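Local coordinates for MMACHC-like protein (Caenorhabditis elegans, PDB 5UJC), which binds cobalamin and probably catalyses the flavin-dependent reductive decyanation of cyanocobalamin and the glutathione-dependent demethylation of methylcobalamin, at residues G24-M29 with L57-P62; G181-F186 with R239-T244. One frame throughout, in Å; residues are numbered along the deposited sequence.

In the fold
The two contacts follow each other along the chain, the first complete before the second begins, and their centres lie about 12 Å apart. Both reach the same four-stranded antiparallel sheet. Contact 1 joins the outermost strand 25-31 to its neighbour 53-60; contact 2 starts from the run-in to strand 185-196, which flanks 53-60 on its other side, and ties it to the loop entering helix 243-250. They meet directly where S60 N probably bonds to A185 O at 2.8 Å and P62 packs on H183. The sheet is thus connected to helix 243-250 through a segment whose residues 184-186 line the methylcobalamin pocket, within a family whose clan is that of the FMN-dependent nitroreductases.

Contact 1 (G24-M29 with L57-P62); sequences GFESHM and LILSTP
Two imidazoles grip OE1 of E26: H28 NE2 donates to it at 2.8 Å, and H177 NE2, from outside the two strands, makes the second hydrogen bond. This His-carboxylate pair sits on an antiparallel strand pair, the edge strand 25-29 against 57-60 of the four-stranded sheet. E26 and H28 are two residues apart, so both project from the same face. Each has its CG beside the backbone N, and the extended E26 chain brings OE1 into the plane of the H28 ring, although NE2 meets the carboxylate from above its plane, 32° out. The negative charge would be expected to favour a protonated imidazole nearby. L59 shares this face and lies alongside E26, its methyl CD1 3.6 Å from OE1 while CD2 approaches H28 NE2, so the leucine packs its methyls alongside the polar pair. T61 CG2 continues that packing against E26 CG.

The ladder is regular. E26 and L59 form one hydrogen-bonded pair, with E26 N to L59 O and L59 N to E26 O both 2.9 Å; H28 and L57 form the next. On the other face, the F25 ring crosses I58 obliquely, while S27 and S60 direct their hydroxyls to D16 and K12, and to R187, respectively. At the non-hydrogen-bonded pairs each small serine stands opposite a bulky residue, S60 opposite F25 and S27 opposite I58, where the CA atoms of S27 and I58 come within 4.5 Å.

At the end of the ladder G24 has a phi of 101°, where a side chain would jam against the preceding carbonyl. Its own carbonyl O accepts T61 N at 2.8 Å, the donor standing above the carbonyl plane, and a water sits 2.9 Å from T61 OG1.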
loop_
_atom_site.group_PDB
_atom_site.type_symbol
_atom_site.label_atom_id
_atom_site.label_comp_id
_atom_site.label_asym_id
_atom_site.label_seq_id
_atom_site.Cartn_x
_atom_site.Cartn_y
_atom_site.Cartn_z
ATOM N N GLY A 24 -5.340 -2.916 -10.982
ATOM C CA GLY A 24 -5.269 -2.939 -9.555
ATOM C C GLY A 24 -4.454 -1.876 -8.878
ATOM O O GLY A 24 -4.023 -2.086 -7.757
ATOM N N PHE A 25 -4.383 -0.676 -9.474
ATOM C CA PHE A 25 -3.724 0.465 -8.810
ATOM C C PHE A 25 -4.639 1.659 -8.695
ATOM O O PHE A 25 -5.481 1.886 -9.572
ATOM C CB PHE A 25 -2.478 0.876 -9.606
ATOM C CG PHE A 25 -1.429 -0.200 -9.685
ATOM C CD1 PHE A 25 -0.534 -0.386 -8.642
ATOM C CD2 PHE A 25 -1.343 -1.044 -10.802
ATOM C CE1 PHE A 25 0.436 -1.381 -8.711
ATOM C CE2 PHE A 25 -0.390 -2.029 -10.865
ATOM C CZ PHE A 25 0.508 -2.199 -9.826
ATOM N N GLU A 26 -4.417 2.467 -7.654
ATOM C CA GLU A 26 -5.053 3.781 -7.503
ATOM C C GLU A 26 -3.976 4.778 -7.140
ATOM O O GLU A 26 -3.036 4.425 -6.432
ATOM C CB GLU A 26 -6.022 3.790 -6.304
ATOM C CG GLU A 26 -7.254 3.004 -6.418
ATOM C CD GLU A 26 -8.221 3.279 -5.233
ATOM O OE1 GLU A 26 -7.836 3.949 -4.169
ATOM O OE2 GLU A 26 -9.356 2.850 -5.336
ATOM N N SER A 27 -4.176 6.046 -7.507
ATOM C CA SER A 27 -3.304 7.111 -7.035
ATOM C C SER A 27 -4.090 8.230 -6.408
ATOM O O SER A 27 -5.236 8.515 -6.804
ATOM C CB SER A 27 -2.380 7.635 -8.141
ATOM O OG SER A 27 -3.049 8.454 -9.045
ATOM N N HIS A 28 -3.454 8.880 -5.418
ATOM C CA HIS A 28 -4.069 9.953 -4.659
ATOM C C HIS A 28 -3.040 11.070 -4.437
ATOM O O HIS A 28 -1.932 10.816 -3.959
ATOM C CB HIS A 28 -4.536 9.429 -3.296
ATOM C CG HIS A 28 -5.510 8.307 -3.396
ATOM N ND1 HIS A 28 -6.855 8.488 -3.271
ATOM C CD2 HIS A 28 -5.326 6.987 -3.627
ATOM C CE1 HIS A 28 -7.467 7.323 -3.403
ATOM N NE2 HIS A 28 -6.559 6.404 -3.655
ATOM N N MET A 29 -3.407 12.298 -4.779
ATOM C CA MET A 29 -2.508 13.428 -4.685
ATOM C C MET A 29 -2.533 14.020 -3.277
ATOM O O MET A 29 -3.597 14.094 -2.634
ATOM C CB MET A 29 -2.880 14.481 -5.723
ATOM C CG MET A 29 -1.826 15.561 -5.899
ATOM S SD MET A 29 -2.018 16.595 -7.333
ATOM C CE MET A 29 -3.436 17.512 -6.915
ATOM N N LEU A 57 0.405 9.273 -3.857
ATOM C CA LEU A 57 0.359 7.987 -3.190
ATOM C C LEU A 57 -0.243 6.957 -4.142
ATOM O O LEU A 57 -1.355 7.132 -4.597
ATOM C CB LEU A 57 -0.506 8.111 -1.932
ATOM C CG LEU A 57 -0.800 6.826 -1.165
ATOM C CD1 LEU A 57 0.476 6.218 -0.605
ATOM C CD2 LEU A 57 -1.822 7.076 -0.072
ATOM N N ILE A 58 0.466 5.845 -4.321
ATOM C CA ILE A 58 0.018 4.738 -5.163
ATOM C C ILE A 58 -0.309 3.561 -4.246
ATOM O O ILE A 58 0.520 3.159 -3.404
ATOM C CB ILE A 58 1.104 4.305 -6.173
ATOM C CG1 ILE A 58 1.472 5.496 -7.113
ATOM C CG2 ILE A 58 0.623 3.109 -6.950
ATOM C CD1 ILE A 58 2.702 5.278 -7.980
ATOM N N LEU A 59 -1.531 3.058 -4.356
ATOM C CA LEU A 59 -1.923 1.866 -3.615
ATOM C C LEU A 59 -2.393 0.788 -4.553
ATOM O O LEU A 59 -2.733 1.067 -5.729
ATOM C CB LEU A 59 -2.938 2.188 -2.552
ATOM C CG LEU A 59 -4.263 2.761 -2.904
ATOM C CD1 LEU A 59 -5.207 1.657 -3.350
ATOM C CD2 LEU A 59 -4.879 3.502 -1.702
ATOM N N SER A 60 -2.322 -0.448 -4.088
ATOM C CA SER A 60 -2.838 -1.589 -4.844
ATOM C C SER A 60 -4.158 -2.067 -4.280
ATOM O O SER A 60 -4.371 -2.060 -3.069
ATOM C CB SER A 60 -1.814 -2.725 -4.842
ATOM O OG SER A 60 -1.437 -3.103 -3.536
ATOM N N THR A 61 -5.002 -2.549 -5.167
ATOM C CA THR A 61 -6.306 -3.075 -4.811
ATOM C C THR A 61 -6.279 -4.587 -5.131
ATOM O O THR A 61 -5.237 -5.092 -5.558
ATOM C CB THR A 61 -7.394 -2.316 -5.567
ATOM O OG1 THR A 61 -7.379 -2.698 -6.942
ATOM C CG2 THR A 61 -7.154 -0.798 -5.457
ATOM N N PRO A 62 -7.391 -5.317 -4.912
ATOM C CA PRO A 62 -7.307 -6.771 -5.065
ATOM C C PRO A 62 -6.775 -7.254 -6.419
ATOM O O PRO A 62 -6.051 -8.266 -6.477
ATOM C CB PRO A 62 -8.744 -7.221 -4.844
ATOM C CG PRO A 62 -9.275 -6.208 -3.866
ATOM C CD PRO A 62 -8.683 -4.912 -4.344
HETATM O O HOH W 1 -7.900 -0.396 -8.583
#

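Contact 2 (G181-F186 with R239-T244); sequences GGHFAF and RRYSTT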
loop_
_atom_site.group_PDB
_atom_site.type_symbol
_atom_site.label_atom_id
_atom_site.label_comp_id
_atom_site.label_asym_id
_atom_site.label_seq_id
_atom_site.Cartn_x
_atom_site.Cartn_y
_atom_site.Cartn_z
ATOM N N GLY A 181 -11.976 -1.914 2.217
ATOM C CA GLY A 181 -11.716 -2.263 3.622
ATOM C C GLY A 181 -10.220 -2.420 3.805
ATOM O O GLY A 181 -9.467 -1.491 3.546
ATOM N N GLY A 182 -9.796 -3.612 4.225
ATOM C CA GLY A 182 -8.386 -3.943 4.320
ATOM C C GLY A 182 -7.846 -4.789 3.162
ATOM O O GLY A 182 -6.708 -5.275 3.237
ATOM N N HIS A 183 -8.622 -4.920 2.086
ATOM C CA HIS A 183 -8.230 -5.694 0.916
ATOM C C HIS A 183 -7.488 -4.785 -0.079
ATOM O O HIS A 183 -7.899 -4.592 -1.231
ATOM C CB HIS A 183 -9.460 -6.291 0.283
ATOM C CG HIS A 183 -10.171 -7.261 1.156
ATOM N ND1 HIS A 183 -9.829 -8.601 1.211
ATOM C CD2 HIS A 183 -11.240 -7.108 1.974
ATOM C CE1 HIS A 183 -10.637 -9.208 2.050
ATOM N NE2 HIS A 183 -11.503 -8.327 2.521
ATOM N N PHE A 184 -6.409 -4.198 0.406
ATOM C CA PHE A 184 -5.594 -3.301 -0.396
ATOM C C PHE A 184 -4.244 -3.157 0.316
ATOM O O PHE A 184 -4.099 -3.598 1.465
ATOM C CB PHE A 184 -6.270 -1.904 -0.535
ATOM C CG PHE A 184 -6.043 -0.993 0.652
ATOM C CD1 PHE A 184 -6.772 -1.143 1.832
ATOM C CD2 PHE A 184 -5.098 0.007 0.593
ATOM C CE1 PHE A 184 -6.519 -0.323 2.932
ATOM C CE2 PHE A 184 -4.832 0.821 1.697
ATOM C CZ PHE A 184 -5.556 0.660 2.863
ATOM N N ALA A 185 -3.276 -2.514 -0.346
ATOM C CA ALA A 185 -2.029 -2.162 0.299
ATOM C C ALA A 185 -1.498 -0.866 -0.236
ATOM O O ALA A 185 -1.705 -0.535 -1.397
ATOM C CB ALA A 185 -1.003 -3.266 0.094
ATOM N N PHE A 186 -0.759 -0.148 0.604
ATOM C CA PHE A 186 -0.000 1.000 0.121
ATOM C C PHE A 186 1.264 0.490 -0.572
ATOM O O PHE A 186 1.827 -0.498 -0.162
ATOM C CB PHE A 186 0.350 1.921 1.270
ATOM C CG PHE A 186 -0.848 2.464 1.981
ATOM C CD1 PHE A 186 -1.650 3.429 1.368
ATOM C CD2 PHE A 186 -1.225 1.982 3.233
ATOM C CE1 PHE A 186 -2.758 3.945 2.039
ATOM C CE2 PHE A 186 -2.319 2.521 3.903
ATOM C CZ PHE A 186 -3.077 3.474 3.314
ATOM N N ARG A 239 -15.614 -5.706 -2.656
ATOM C CA ARG A 239 -14.478 -6.023 -3.509
ATOM C C ARG A 239 -13.295 -6.415 -2.619
ATOM O O ARG A 239 -12.836 -5.626 -1.790
ATOM C CB ARG A 239 -14.148 -4.838 -4.420
ATOM C CG ARG A 239 -15.301 -4.469 -5.364
ATOM C CD ARG A 239 -15.080 -3.135 -6.054
ATOM N NE ARG A 239 -14.036 -3.215 -7.069
ATOM C CZ ARG A 239 -13.510 -2.161 -7.686
ATOM N NH1 ARG A 239 -13.938 -0.939 -7.405
ATOM N NH2 ARG A 239 -12.546 -2.329 -8.564
ATOM N N ARG A 240 -12.876 -7.679 -2.737
ATOM C CA ARG A 240 -12.021 -8.317 -1.751
ATOM C C ARG A 240 -10.895 -9.090 -2.426
ATOM O O ARG A 240 -10.982 -9.429 -3.607
ATOM C CB ARG A 240 -12.870 -9.287 -0.901
ATOM C CG ARG A 240 -13.988 -8.598 -0.144
ATOM C CD ARG A 240 -14.985 -9.561 0.466
ATOM N NE ARG A 240 -14.427 -10.309 1.573
ATOM C CZ ARG A 240 -14.153 -11.613 1.561
ATOM N NH1 ARG A 240 -14.349 -12.363 0.468
ATOM N NH2 ARG A 240 -13.661 -12.171 2.642
ATOM N N TYR A 241 -9.827 -9.336 -1.686
ATOM C CA TYR A 241 -8.799 -10.272 -2.115
ATOM C C TYR A 241 -9.439 -11.648 -2.388
ATOM O O TYR A 241 -10.322 -12.085 -1.649
ATOM C CB TYR A 241 -7.755 -10.470 -1.033
ATOM C CG TYR A 241 -6.701 -9.357 -0.812
ATOM C CD1 TYR A 241 -6.710 -8.166 -1.518
ATOM C CD2 TYR A 241 -5.688 -9.553 0.105
ATOM C CE1 TYR A 241 -5.707 -7.210 -1.323
ATOM C CE2 TYR A 241 -4.669 -8.628 0.284
ATOM C CZ TYR A 241 -4.680 -7.464 -0.433
ATOM O OH TYR A 241 -3.655 -6.537 -0.258
ATOM N N SER A 242 -8.915 -12.361 -3.382
ATOM C CA SER A 242 -9.290 -13.743 -3.604
ATOM C C SER A 242 -8.813 -14.631 -2.468
ATOM O O SER A 242 -7.940 -14.263 -1.678
ATOM C CB SER A 242 -8.693 -14.232 -4.905
ATOM O OG SER A 242 -7.284 -14.375 -4.787
ATOM N N THR A 243 -9.380 -15.825 -2.413
ATOM C CA THR A 243 -8.893 -16.847 -1.512
ATOM C C THR A 243 -7.400 -17.113 -1.712
ATOM O O THR A 243 -6.646 -17.207 -0.750
ATOM C CB THR A 243 -9.704 -18.139 -1.707
ATOM O OG1 THR A 243 -11.071 -17.848 -1.412
ATOM C CG2 THR A 243 -9.221 -19.270 -0.835
ATOM N N THR A 244 -6.989 -17.240 -2.961
ATOM C CA THR A 244 -5.600 -17.468 -3.286
ATOM C C THR A 244 -4.720 -16.337 -2.734
ATOM O O THR A 244 -3.656 -16.588 -2.143
ATOM C CB THR A 244 -5.418 -17.591 -4.795
ATOM O OG1 THR A 244 -6.213 -18.678 -5.267
ATOM C CG2 THR A 244 -3.968 -17.847 -5.167
#
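An inverse gamma turn centred on H183 leads into strand 185-196, and its imidazole is covered on one face by R240 and turns an edge to Y241, both from the loop that precedes helix 243-250. The turn is closed by a weak hydrogen bond from F184 N to G182 O, and G181, with its positive phi of 61°, is well suited to the bend just before it.

H183 carries the contact. Its CG lies beside the backbone N, and R240 CB stands 3.7 Å from the ring centroid, almost on the normal, in a CH-pi contact. Beyond CB the arginine runs alongside the imidazole, its CG 3.7 Å from H183 NE2, then bends at chi3 (70°). The alignment is consistent with a shared partner outside the segments: D233 OD1 accepts a hydrogen bond from H183 NE2 and forms a salt bridge with R240 NE. Arginine suits the place by giving an aliphatic stem for the ring and a charge for the acid.

Y241 comes from the other segment with its ring broadside to the turn. H183 CA sits over the tyrosine face, offset toward the rim, 4.0 Å from the centroid, and the edge of the imidazole points at that same ring in an offset edge-to-face pair, planes 73° apart. The packing is close, with Y241 CE1 only 3.3 Å from H183 C. The tyrosine OH lies beside the backbone of F184, 3.4 Å from F184 O, and is hydrogen-bonded to a tartrate, probably from the crystallisation liquor.

Just after Y241, S242 OG caps Q245 N, starting helix 243-250, while F184, A185 and F186 line the methylcobalamin pocket. The contact thus joins a helix N-cap loop to the wall of the cobalamin site.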